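Long-range contact in beta-1,4-mannanase (Caldicellulosiruptor saccharolyticus, PDB 1PMH), which binds mannohexaose through a family 27 carbohydrate-binding module, probably directing its mannan-degrading enzyme to beta-1,4-mannan: residues Y105-E119 / V139-R151. Residues are numbered along the deposited sequence; the frame is centred on the assembly and turned at random. Where two conformers were deposited one is given.
Sequences YKVVINDGWKELGSE and VIHKAFAIPEDFR. With BMA (beta-D-mannopyranose), chain B; BMA (beta-D-mannopyranose), chain C; BMA (beta-D-mannopyranose), chain D; BMA (beta-D-mannopyranose), chain E.
F144 lies flat against G117, whose CA sits 3.6 Å from the centroid of the F144 ring and almost on its normal, a CH-pi contact. V107 CG2 meets the same ring at its edge. F150 takes K114 over one face, CG 3.6 Å from the ring centroid, while D111 O and I109 CG2 lie at its edge. In the conformer given, with CG anti to the backbone N (chi1 -174°) and a bend at chi2, K114 also brings CE alongside P147 CG. A water bridges L116 O and A145 O. A classic beta bulge sets L116 and G117 opposite V107 in the hairpin, and Y105 OH donates to the anti lone pair of E119 OE2 (2.7 Å) beside I140 and K142.

The hairpin's other side carries the sugar. W113 lays one face on a mannose, CD2 3.5 Å from C5 of BMA (chain B), and V108 CG1 backs the opposite face. In the conformer given, E115 OE2 accepts from both W113 NE1 and K106 NZ, and K106 grips two further mannoses. An alanine in place of W113 would probably cost that mannose its stacking platform. Apolar packing between the two jellyroll sheets thus backs a polar, aromatic mannan-binding surface.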
ATOM      1  N   TYR A 105       8.348  -3.506  -1.801  1.00 14.63           N
ATOM      2  CA  TYR A 105       7.409  -2.956  -0.858  1.00 14.24           C
ATOM      3  C   TYR A 105       7.378  -3.809   0.392  1.00 13.86           C
ATOM      4  O   TYR A 105       7.717  -5.002   0.401  1.00 14.62           O
ATOM      5  CB  TYR A 105       6.011  -2.724  -1.444  1.00 13.86           C
ATOM      6  CG  TYR A 105       5.278  -4.015  -1.671  1.00 15.31           C
ATOM      7  CD1 TYR A 105       4.516  -4.560  -0.672  1.00 15.98           C
ATOM      8  CD2 TYR A 105       5.361  -4.716  -2.859  1.00 16.01           C
ATOM      9  CE1 TYR A 105       3.863  -5.784  -0.831  1.00 17.35           C
ATOM     10  CE2 TYR A 105       4.714  -5.916  -3.054  1.00 16.97           C
ATOM     11  CZ  TYR A 105       4.012  -6.484  -2.011  1.00 16.58           C
ATOM     12  OH  TYR A 105       3.350  -7.678  -2.133  1.00 19.21           O
ATOM     13  N   LYS A 106       6.960  -3.169   1.476  1.00 13.95           N
ATOM     14  CA  LYS A 106       6.729  -3.818   2.764  1.00 14.04           C
ATOM     15  C   LYS A 106       5.412  -3.319   3.333  1.00 13.00           C
ATOM     16  O   LYS A 106       5.052  -2.173   3.139  1.00 13.95           O
ATOM     17  CB  LYS A 106       7.846  -3.555   3.757  1.00 14.62           C
ATOM     18  CG  LYS A 106       9.240  -3.860   3.272  1.00 15.76           C
ATOM     19  CD  LYS A 106      10.282  -3.807   4.369  1.00 17.02           C
ATOM     20  CE  LYS A 106      11.648  -4.323   3.916  1.00 18.75           C
ATOM     21  NZ  LYS A 106      12.616  -4.282   5.063  1.00 19.85           N
ATOM     22  N   VAL A 107       4.761  -4.209   4.081  1.00 13.36           N
ATOM     23  CA  VAL A 107       3.562  -3.889   4.830  1.00 13.72           C
ATOM     24  C   VAL A 107       3.893  -4.123   6.302  1.00 13.66           C
ATOM     25  O   VAL A 107       4.365  -5.219   6.652  1.00 14.19           O
ATOM     26  CB  VAL A 107       2.384  -4.747   4.376  1.00 14.58           C
ATOM     27  CG1 VAL A 107       1.154  -4.437   5.203  1.00 16.82           C
ATOM     28  CG2 VAL A 107       2.090  -4.520   2.899  1.00 16.04           C
ATOM     29  N   VAL A 108       3.671  -3.104   7.116  1.00 13.39           N
ATOM     30  CA  VAL A 108       4.189  -3.031   8.470  1.00 14.11           C
ATOM     31  C   VAL A 108       3.106  -2.538   9.412  1.00 13.81           C
ATOM     32  O   VAL A 108       2.364  -1.615   9.093  1.00 14.74           O
ATOM     33  CB  VAL A 108       5.361  -2.038   8.490  1.00 14.36           C
ATOM     34  CG1 VAL A 108       5.882  -1.705   9.847  1.00 18.41           C
ATOM     35  CG2 VAL A 108       6.497  -2.546   7.609  1.00 18.02           C
ATOM     36  N   ILE A 109       3.071  -3.129  10.612  1.00 14.26           N
ATOM     37  CA  ILE A 109       2.421  -2.493  11.757  1.00 14.41           C
ATOM     38  C   ILE A 109       3.492  -1.808  12.557  1.00 14.23           C
ATOM     39  O   ILE A 109       4.410  -2.467  13.064  1.00 15.24           O
ATOM     40  CB  ILE A 109       1.598  -3.473  12.618  1.00 15.25           C
ATOM     41  CG1 ILE A 109       0.480  -4.127  11.794  1.00 17.52           C
ATOM     42  CG2 ILE A 109       1.048  -2.748  13.842  1.00 17.02           C
ATOM     43  CD1 ILE A 109      -0.245  -5.262  12.551  1.00 19.00           C
ATOM     44  N   ASN A 110       3.431  -0.484  12.626  1.00 14.63           N
ATOM     45  CA  ASN A 110       4.490   0.284  13.267  1.00 15.71           C
ATOM     46  C   ASN A 110       4.361   0.367  14.772  1.00 15.44           C
ATOM     47  O   ASN A 110       4.202   1.420  15.341  1.00 16.67           O
ATOM     48  CB  ASN A 110       4.626   1.645  12.581  1.00 15.83           C
ATOM     49  CG  ASN A 110       5.897   2.373  12.957  1.00 15.95           C
ATOM     50  OD1 ASN A 110       6.859   1.742  13.438  1.00 17.50           O
ATOM     51  ND2 ASN A 110       5.910   3.695  12.713  1.00 17.09           N
ATOM     52  N   ASP A 111       4.468  -0.816  15.397  1.00 15.37           N
ATOM     53  CA  ASP A 111       4.598  -1.005  16.832  1.00 16.23           C
ATOM     54  C   ASP A 111       5.917  -1.759  16.996  1.00 16.23           C
ATOM     55  O   ASP A 111       6.030  -2.941  16.639  1.00 18.26           O
ATOM     56  CB  ASP A 111       3.460  -1.813  17.406  1.00 16.98           C
ATOM     57  CG  ASP A 111       3.523  -1.857  18.926  0.90 16.75           C
ATOM     58  OD1 ASP A 111       4.593  -2.270  19.428  0.90 20.21           O
ATOM     59  OD2 ASP A 111       2.513  -1.537  19.570  0.90 17.23           O
ATOM     60  N   GLY A 112       6.979  -1.015  17.278  1.00 16.90           N
ATOM     61  CA  GLY A 112       8.334  -1.514  17.179  1.00 17.80           C
ATOM     62  C   GLY A 112       8.749  -1.895  15.773  1.00 18.04           C
ATOM     63  O   GLY A 112       9.769  -2.582  15.627  1.00 18.75           O
ATOM     64  N   TRP A 113       8.017  -1.441  14.752  1.00 16.38           N
ATOM     65  CA  TRP A 113       8.260  -1.751  13.335  1.00 16.04           C
ATOM     66  C   TRP A 113       8.217  -3.262  13.097  1.00 15.34           C
ATOM     67  O   TRP A 113       9.224  -3.954  13.053  1.00 17.13           O
ATOM     68  CB  TRP A 113       9.563  -1.148  12.821  1.00 16.30           C
ATOM     69  CG  TRP A 113       9.739  -1.303  11.330  1.00 16.51           C
ATOM     70  CD1 TRP A 113      10.440  -2.299  10.675  1.00 17.42           C
ATOM     71  CD2 TRP A 113       9.258  -0.440  10.335  1.00 16.86           C
ATOM     72  NE1 TRP A 113      10.392  -2.122   9.311  1.00 17.53           N
ATOM     73  CE2 TRP A 113       9.706  -0.962   9.086  1.00 17.23           C
ATOM     74  CE3 TRP A 113       8.534   0.755  10.377  1.00 16.82           C
ATOM     75  CZ2 TRP A 113       9.413  -0.316   7.877  1.00 17.83           C
ATOM     76  CZ3 TRP A 113       8.241   1.370   9.158  1.00 18.30           C
ATOM     77  CH2 TRP A 113       8.688   0.816   7.968  1.00 18.18           C
ATOM     78  N   LYS A 114       7.017  -3.795  12.926  1.00 15.75           N
ATOM     79  CA  LYS A 114       6.767  -5.203  12.707  1.00 15.63           C
ATOM     80  C   LYS A 114       6.365  -5.447  11.273  1.00 15.10           C
ATOM     81  O   LYS A 114       5.273  -5.086  10.845  1.00 15.79           O
ATOM     82  CB  LYS A 114       5.648  -5.625  13.658  0.50 16.70           C
ATOM     83  CG  LYS A 114       5.348  -7.093  13.665  0.50 17.60           C
ATOM     84  CD  LYS A 114       6.521  -7.902  14.165  0.50 19.70           C
ATOM     85  CE  LYS A 114       6.152  -9.363  14.159  0.50 23.22           C
ATOM     86  NZ  LYS A 114       7.261 -10.291  14.512  0.50 28.65           N
ATOM     87  N   GLU A 115       7.264  -5.995  10.498  1.00 15.52           N
ATOM     88  CA  GLU A 115       6.982  -6.322   9.125  1.00 15.61           C
ATOM     89  C   GLU A 115       6.049  -7.517   9.073  1.00 15.69           C
ATOM     90  O   GLU A 115       6.335  -8.564   9.644  1.00 17.96           O
ATOM     91  CB  GLU A 115       8.264  -6.599   8.343  0.65 18.21           C
ATOM     92  CG  GLU A 115       9.190  -5.390   8.381  0.65 18.34           C
ATOM     93  CD  GLU A 115      10.487  -5.453   7.615  0.65 21.25           C
ATOM     94  OE1 GLU A 115      10.596  -6.369   6.814  0.65 21.85           O
ATOM     95  OE2 GLU A 115      11.324  -4.544   7.762  0.65 17.42           O
ATOM     96  N   LEU A 116       4.953  -7.351   8.348  1.00 14.86           N
ATOM     97  CA  LEU A 116       4.048  -8.431   8.060  1.00 15.59           C
ATOM     98  C   LEU A 116       4.395  -9.184   6.813  1.00 15.43           C
ATOM     99  O   LEU A 116       4.188 -10.400   6.730  1.00 16.87           O
ATOM    100  CB  LEU A 116       2.603  -7.933   7.947  1.00 15.51           C
ATOM    101  CG  LEU A 116       2.068  -7.126   9.141  1.00 15.63           C
ATOM    102  CD1 LEU A 116       0.621  -6.791   8.846  1.00 16.63           C
ATOM    103  CD2 LEU A 116       2.279  -7.863  10.453  1.00 16.75           C
ATOM    104  N   GLY A 117       4.928  -8.501   5.816  1.00 15.48           N
ATOM    105  CA  GLY A 117       5.329  -9.132   4.601  1.00 16.05           C
ATOM    106  C   GLY A 117       5.964  -8.114   3.683  1.00 15.35           C
ATOM    107  O   GLY A 117       5.939  -6.916   3.936  1.00 15.72           O
ATOM    108  N   SER A 118       6.613  -8.653   2.665  1.00 16.04           N
ATOM    109  CA  SER A 118       7.338  -7.846   1.712  1.00 16.43           C
ATOM    110  C   SER A 118       7.550  -8.611   0.439  1.00 16.81           C
ATOM    111  O   SER A 118       7.507  -9.843   0.438  1.00 18.58           O
ATOM    112  CB  SER A 118       8.689  -7.446   2.298  1.00 17.86           C
ATOM    113  OG  SER A 118       9.447  -8.579   2.642  1.00 21.72           O
ATOM    114  N   GLU A 119       7.824  -7.849  -0.623  1.00 16.39           N
ATOM    115  CA  GLU A 119       8.317  -8.410  -1.859  1.00 17.41           C
ATOM    116  C   GLU A 119       9.364  -7.489  -2.452  1.00 16.47           C
ATOM    117  O   GLU A 119       9.304  -6.276  -2.299  1.00 17.82           O
ATOM    118  CB  GLU A 119       7.247  -8.626  -2.901  1.00 18.77           C
ATOM    119  CG  GLU A 119       6.150  -9.599  -2.507  1.00 21.47           C
ATOM    120  CD  GLU A 119       5.339  -9.968  -3.742  0.75 20.02           C
ATOM    121  OE1 GLU A 119       5.767 -10.928  -4.458  0.75 25.34           O
ATOM    122  OE2 GLU A 119       4.308  -9.293  -4.021  0.75 19.30           O
ATOM    123  N   VAL A 139      -1.238  -5.693 -11.356  1.00 15.84           N
ATOM    124  CA  VAL A 139      -2.005  -5.731 -10.128  1.00 16.51           C
ATOM    125  C   VAL A 139      -1.444  -6.779  -9.198  1.00 16.90           C
ATOM    126  O   VAL A 139      -1.277  -7.953  -9.545  1.00 19.22           O
ATOM    127  CB  VAL A 139      -3.455  -6.044 -10.450  0.60 16.67           C
ATOM    128  CG1 VAL A 139      -4.289  -6.120  -9.164  0.60 18.35           C
ATOM    129  CG2 VAL A 139      -4.028  -4.998 -11.428  0.60 15.97           C
ATOM    130  N   ILE A 140      -1.142  -6.341  -7.984  1.00 16.10           N
ATOM    131  CA  ILE A 140      -0.638  -7.167  -6.882  1.00 17.26           C
ATOM    132  C   ILE A 140      -1.720  -7.181  -5.835  1.00 16.95           C
ATOM    133  O   ILE A 140      -2.139  -6.151  -5.344  1.00 19.44           O
ATOM    134  CB  ILE A 140       0.668  -6.613  -6.340  1.00 17.99           C
ATOM    135  CG1 ILE A 140       1.716  -6.723  -7.446  1.00 23.97           C
ATOM    136  CG2 ILE A 140       1.120  -7.373  -5.085  1.00 21.55           C
ATOM    137  CD1 ILE A 140       2.989  -6.054  -7.165  1.00 27.28           C
ATOM    138  N   HIS A 141      -2.170  -8.376  -5.513  1.00 17.48           N
ATOM    139  CA  HIS A 141      -3.231  -8.574  -4.535  1.00 17.43           C
ATOM    140  C   HIS A 141      -2.743  -9.636  -3.575  1.00 16.88           C
ATOM    141  O   HIS A 141      -2.605 -10.807  -3.950  1.00 19.67           O
ATOM    142  CB  HIS A 141      -4.507  -9.030  -5.240  1.00 18.21           C
ATOM    143  CG  HIS A 141      -5.691  -9.180  -4.349  1.00 19.18           C
ATOM    144  ND1 HIS A 141      -6.897  -9.666  -4.804  1.00 25.41           N
ATOM    145  CD2 HIS A 141      -5.893  -8.834  -3.059  1.00 17.78           C
ATOM    146  CE1 HIS A 141      -7.801  -9.492  -3.854  1.00 28.76           C
ATOM    147  NE2 HIS A 141      -7.181  -9.188  -2.733  1.00 19.71           N
ATOM    148  N   LYS A 142      -2.474  -9.254  -2.321  1.00 16.71           N
ATOM    149  CA  LYS A 142      -1.877 -10.171  -1.342  1.00 17.36           C
ATOM    150  C   LYS A 142      -2.540  -9.950  -0.006  1.00 15.78           C
ATOM    151  O   LYS A 142      -3.078  -8.886   0.247  1.00 17.34           O
ATOM    152  CB  LYS A 142      -0.371  -9.898  -1.124  1.00 22.51           C
ATOM    153  CG  LYS A 142       0.517 -10.047  -2.321  1.00 25.48           C
ATOM    154  CD  LYS A 142       0.798 -11.478  -2.629  1.00 30.60           C
ATOM    155  CE  LYS A 142       1.927 -11.654  -3.634  1.00 35.32           C
ATOM    156  NZ  LYS A 142       1.772 -12.951  -4.377  0.90 36.99           N
ATOM    157  N   ALA A 143      -2.405 -10.966   0.837  1.00 16.92           N
ATOM    158  CA  ALA A 143      -2.685 -10.872   2.258  1.00 17.72           C
ATOM    159  C   ALA A 143      -1.503 -11.401   3.024  1.00 17.27           C
ATOM    160  O   ALA A 143      -1.015 -12.468   2.707  1.00 20.16           O
ATOM    161  CB  ALA A 143      -3.948 -11.634   2.629  1.00 20.02           C
ATOM    162  N   PHE A 144      -1.089 -10.678   4.049  1.00 16.05           N
ATOM    163  CA  PHE A 144      -0.020 -11.099   4.930  1.00 16.06           C
ATOM    164  C   PHE A 144      -0.553 -11.373   6.317  1.00 16.87           C
ATOM    165  O   PHE A 144      -1.459 -10.666   6.769  1.00 17.32           O
ATOM    166  CB  PHE A 144       1.084 -10.045   5.003  1.00 16.68           C
ATOM    167  CG  PHE A 144       1.757  -9.753   3.714  1.00 16.21           C
ATOM    168  CD1 PHE A 144       2.267 -10.759   2.951  1.00 19.11           C
ATOM    169  CD2 PHE A 144       1.947  -8.458   3.274  1.00 18.55           C
ATOM    170  CE1 PHE A 144       2.874 -10.471   1.740  1.00 20.72           C
ATOM    171  CE2 PHE A 144       2.616  -8.177   2.128  1.00 19.94           C
ATOM    172  CZ  PHE A 144       3.049  -9.169   1.332  1.00 19.51           C
ATOM    173  N   ALA A 145       0.034 -12.349   6.998  1.00 17.63           N
ATOM    174  CA  ALA A 145      -0.396 -12.713   8.328  1.00 18.15           C
ATOM    175  C   ALA A 145      -0.087 -11.640   9.355  1.00 17.80           C
ATOM    176  O   ALA A 145       1.004 -11.051   9.360  1.00 18.18           O
ATOM    177  CB  ALA A 145       0.254 -14.017   8.777  1.00 19.58           C
ATOM    178  N   ILE A 146      -1.025 -11.440  10.281  1.00 17.55           N
ATOM    179  CA  ILE A 146      -0.741 -10.778  11.549  1.00 17.79           C
ATOM    180  C   ILE A 146      -0.275 -11.892  12.502  1.00 18.65           C
ATOM    181  O   ILE A 146      -1.063 -12.795  12.779  1.00 21.31           O
ATOM    182  CB  ILE A 146      -1.948 -10.027  12.108  1.00 18.19           C
ATOM    183  CG1 ILE A 146      -2.442  -8.966  11.121  1.00 17.52           C
ATOM    184  CG2 ILE A 146      -1.629  -9.414  13.449  1.00 18.69           C
ATOM    185  CD1 ILE A 146      -3.742  -8.309  11.501  1.00 20.23           C
ATOM    186  N   PRO A 147       0.949 -11.864  13.026  1.00 20.70           N
ATOM    187  CA  PRO A 147       1.437 -12.954  13.880  1.00 22.92           C
ATOM    188  C   PRO A 147       0.659 -12.962  15.183  1.00 19.81           C
ATOM    189  O   PRO A 147       0.152 -11.937  15.639  1.00 20.18           O
ATOM    190  CB  PRO A 147       2.917 -12.613  14.022  1.00 24.49           C
ATOM    191  CG  PRO A 147       3.026 -11.159  13.803  1.00 24.14           C
ATOM    192  CD  PRO A 147       1.956 -10.811  12.828  1.00 21.30           C
ATOM    193  N   GLU A 148       0.638 -14.129  15.823  1.00 23.33           N
ATOM    194  CA  GLU A 148      -0.143 -14.351  17.035  1.00 23.85           C
ATOM    195  C   GLU A 148       0.222 -13.320  18.115  1.00 25.01           C
ATOM    196  O   GLU A 148      -0.650 -12.801  18.829  1.00 23.06           O
ATOM    197  CB  GLU A 148      -0.000 -15.818  17.471  1.00 25.25           C
ATOM    198  CG  GLU A 148      -0.458 -16.801  16.389  1.00 31.72           C
ATOM    199  CD  GLU A 148       0.571 -17.226  15.334  0.50 39.05           C
ATOM    200  OE1 GLU A 148       0.914 -16.476  14.374  0.50 27.52           O
ATOM    201  OE2 GLU A 148       1.020 -18.392  15.438  0.50 47.63           O
ATOM    202  N   ASP A 149       1.517 -12.997  18.243  1.00 23.37           N
ATOM    203  CA  ASP A 149       1.952 -12.060  19.280  1.00 22.70           C
ATOM    204  C   ASP A 149       1.520 -10.627  19.010  1.00 22.43           C
ATOM    205  O   ASP A 149       1.618  -9.801  19.918  1.00 23.50           O
ATOM    206  CB  ASP A 149       3.459 -12.142  19.549  1.00 24.42           C
ATOM    207  CG  ASP A 149       4.314 -11.448  18.522  0.75 25.60           C
ATOM    208  OD1 ASP A 149       4.049 -11.567  17.327  0.75 24.23           O
ATOM    209  OD2 ASP A 149       5.373 -10.848  18.831  0.75 41.49           O
ATOM    210  N   PHE A 150       1.034 -10.310  17.809  1.00 19.02           N
ATOM    211  CA  PHE A 150       0.421  -8.996  17.511  1.00 20.07           C
ATOM    212  C   PHE A 150      -1.084  -8.969  17.587  1.00 18.66           C
ATOM    213  O   PHE A 150      -1.683  -7.920  17.318  1.00 20.00           O
ATOM    214  CB  PHE A 150       0.936  -8.490  16.147  1.00 20.68           C
ATOM    215  CG  PHE A 150       2.135  -7.596  16.272  1.00 19.63           C
ATOM    216  CD1 PHE A 150       3.296  -8.023  16.890  1.00 22.49           C
ATOM    217  CD2 PHE A 150       2.063  -6.269  15.860  1.00 19.91           C
ATOM    218  CE1 PHE A 150       4.335  -7.104  17.105  1.00 21.82           C
ATOM    219  CE2 PHE A 150       3.075  -5.423  16.058  1.00 21.82           C
ATOM    220  CZ  PHE A 150       4.211  -5.811  16.692  1.00 22.25           C
ATOM    221  N   ARG A 151      -1.719 -10.111  17.917  1.00 20.29           N
ATOM    222  CA  ARG A 151      -3.163 -10.167  17.963  1.00 20.72           C
ATOM    223  C   ARG A 151      -3.604  -9.725  19.359  1.00 20.15           C
ATOM    224  O   ARG A 151      -4.108 -10.496  20.158  1.00 22.04           O
ATOM    225  CB  ARG A 151      -3.653 -11.529  17.535  1.00 19.73           C
ATOM    226  CG  ARG A 151      -3.272 -11.891  16.129  1.00 19.80           C
ATOM    227  CD  ARG A 151      -3.815 -13.260  15.717  1.00 20.99           C
ATOM    228  NE  ARG A 151      -3.137 -13.729  14.515  1.00 20.19           N
ATOM    229  CZ  ARG A 151      -3.166 -14.971  14.066  1.00 21.25           C
ATOM    230  NH1 ARG A 151      -3.920 -15.909  14.630  1.00 22.23           N
ATOM    231  NH2 ARG A 151      -2.489 -15.282  12.980  1.00 23.10           N
TER
HETATM  232  C1  BMA B   4      13.551  -0.068   9.842  1.00 18.62           C
HETATM  233  C2  BMA B   4      14.196   0.087  11.217  1.00 20.92           C
HETATM  234  C3  BMA B   4      13.095   0.623  12.091  1.00 19.89           C
HETATM  235  C4  BMA B   4      12.494   1.895  11.528  1.00 21.29           C
HETATM  236  C5  BMA B   4      12.039   1.728  10.075  1.00 20.66           C
HETATM  237  C6  BMA B   4      11.489   2.963   9.374  1.00 20.41           C
HETATM  238  O2  BMA B   4      15.286   0.969  11.172  1.00 21.96           O
HETATM  239  O3  BMA B   4      13.621   0.809  13.393  1.00 23.23           O
HETATM  240  O4  BMA B   4      11.339   2.179  12.261  1.00 21.73           O
HETATM  241  O5  BMA B   4      13.147   1.198   9.363  1.00 18.91           O
HETATM  242  O6  BMA B   4      12.419   4.010   9.403  1.00 21.71           O
HETATM  243  C1  BMA C   5      11.107   3.581  12.488  1.00 21.26           C
HETATM  244  C2  BMA C   5       9.658   3.826  12.851  1.00 21.22           C
HETATM  245  C3  BMA C   5       9.433   5.323  13.114  1.00 20.55           C
HETATM  246  C4  BMA C   5      10.390   5.727  14.249  1.00 25.19           C
HETATM  247  C5  BMA C   5      11.850   5.382  13.945  1.00 26.14           C
HETATM  248  C6  BMA C   5      12.885   5.643  15.040  0.50 25.88           C
HETATM  249  O2  BMA C   5       9.274   2.952  13.888  1.00 21.34           O
HETATM  250  O3  BMA C   5       8.112   5.480  13.600  1.00 23.58           O
HETATM  251  O4  BMA C   5      10.402   7.115  14.455  1.00 30.40           O
HETATM  252  O5  BMA C   5      11.908   4.023  13.615  1.00 23.42           O
HETATM  253  O6  BMA C   5      14.168   5.487  14.467  0.50 24.19           O
HETATM  254  C1  BMA D   3      15.124  -1.875   5.308  1.00 18.00           C
HETATM  255  C2  BMA D   3      14.014  -0.871   5.334  1.00 17.64           C
HETATM  256  C3  BMA D   3      14.094  -0.135   6.667  1.00 17.69           C
HETATM  257  C4  BMA D   3      14.111  -1.152   7.821  1.00 18.20           C
HETATM  258  C5  BMA D   3      15.156  -2.226   7.602  1.00 19.83           C
HETATM  259  C6  BMA D   3      15.025  -3.292   8.676  1.00 21.38           C
HETATM  260  O2  BMA D   3      12.774  -1.534   5.228  1.00 17.67           O
HETATM  261  O3  BMA D   3      13.024   0.817   6.729  1.00 18.88           O
HETATM  262  O4  BMA D   3      14.549  -0.516   8.990  1.00 19.16           O
HETATM  263  O5  BMA D   3      14.988  -2.833   6.349  1.00 18.08           O
HETATM  264  O6  BMA D   3      16.116  -4.137   8.568  1.00 24.96           O
HETATM  265  C1  BMA E   2      17.632  -4.406   1.646  1.00 19.69           C
HETATM  266  C2  BMA E   2      16.905  -5.364   2.560  1.00 18.99           C
HETATM  267  C3  BMA E   2      15.763  -4.609   3.226  1.00 19.54           C
HETATM  268  C4  BMA E   2      16.230  -3.293   3.767  1.00 18.90           C
HETATM  269  C5  BMA E   2      16.989  -2.452   2.731  1.00 18.36           C
HETATM  270  C6  BMA E   2      17.545  -1.148   3.243  1.00 18.86           C
HETATM  271  O2  BMA E   2      17.795  -5.808   3.567  1.00 20.64           O
HETATM  272  O3  BMA E   2      15.083  -5.410   4.186  1.00 20.34           O
HETATM  273  O4  BMA E   2      15.050  -2.610   4.121  1.00 18.53           O
HETATM  274  O5  BMA E   2      18.073  -3.221   2.232  1.00 18.85           O
HETATM  275  O6  BMA E   2      18.350  -1.353   4.383  1.00 20.57           O
HETATM  276  O   HOH W   1       3.500 -11.906   8.905  1.00 20.47           O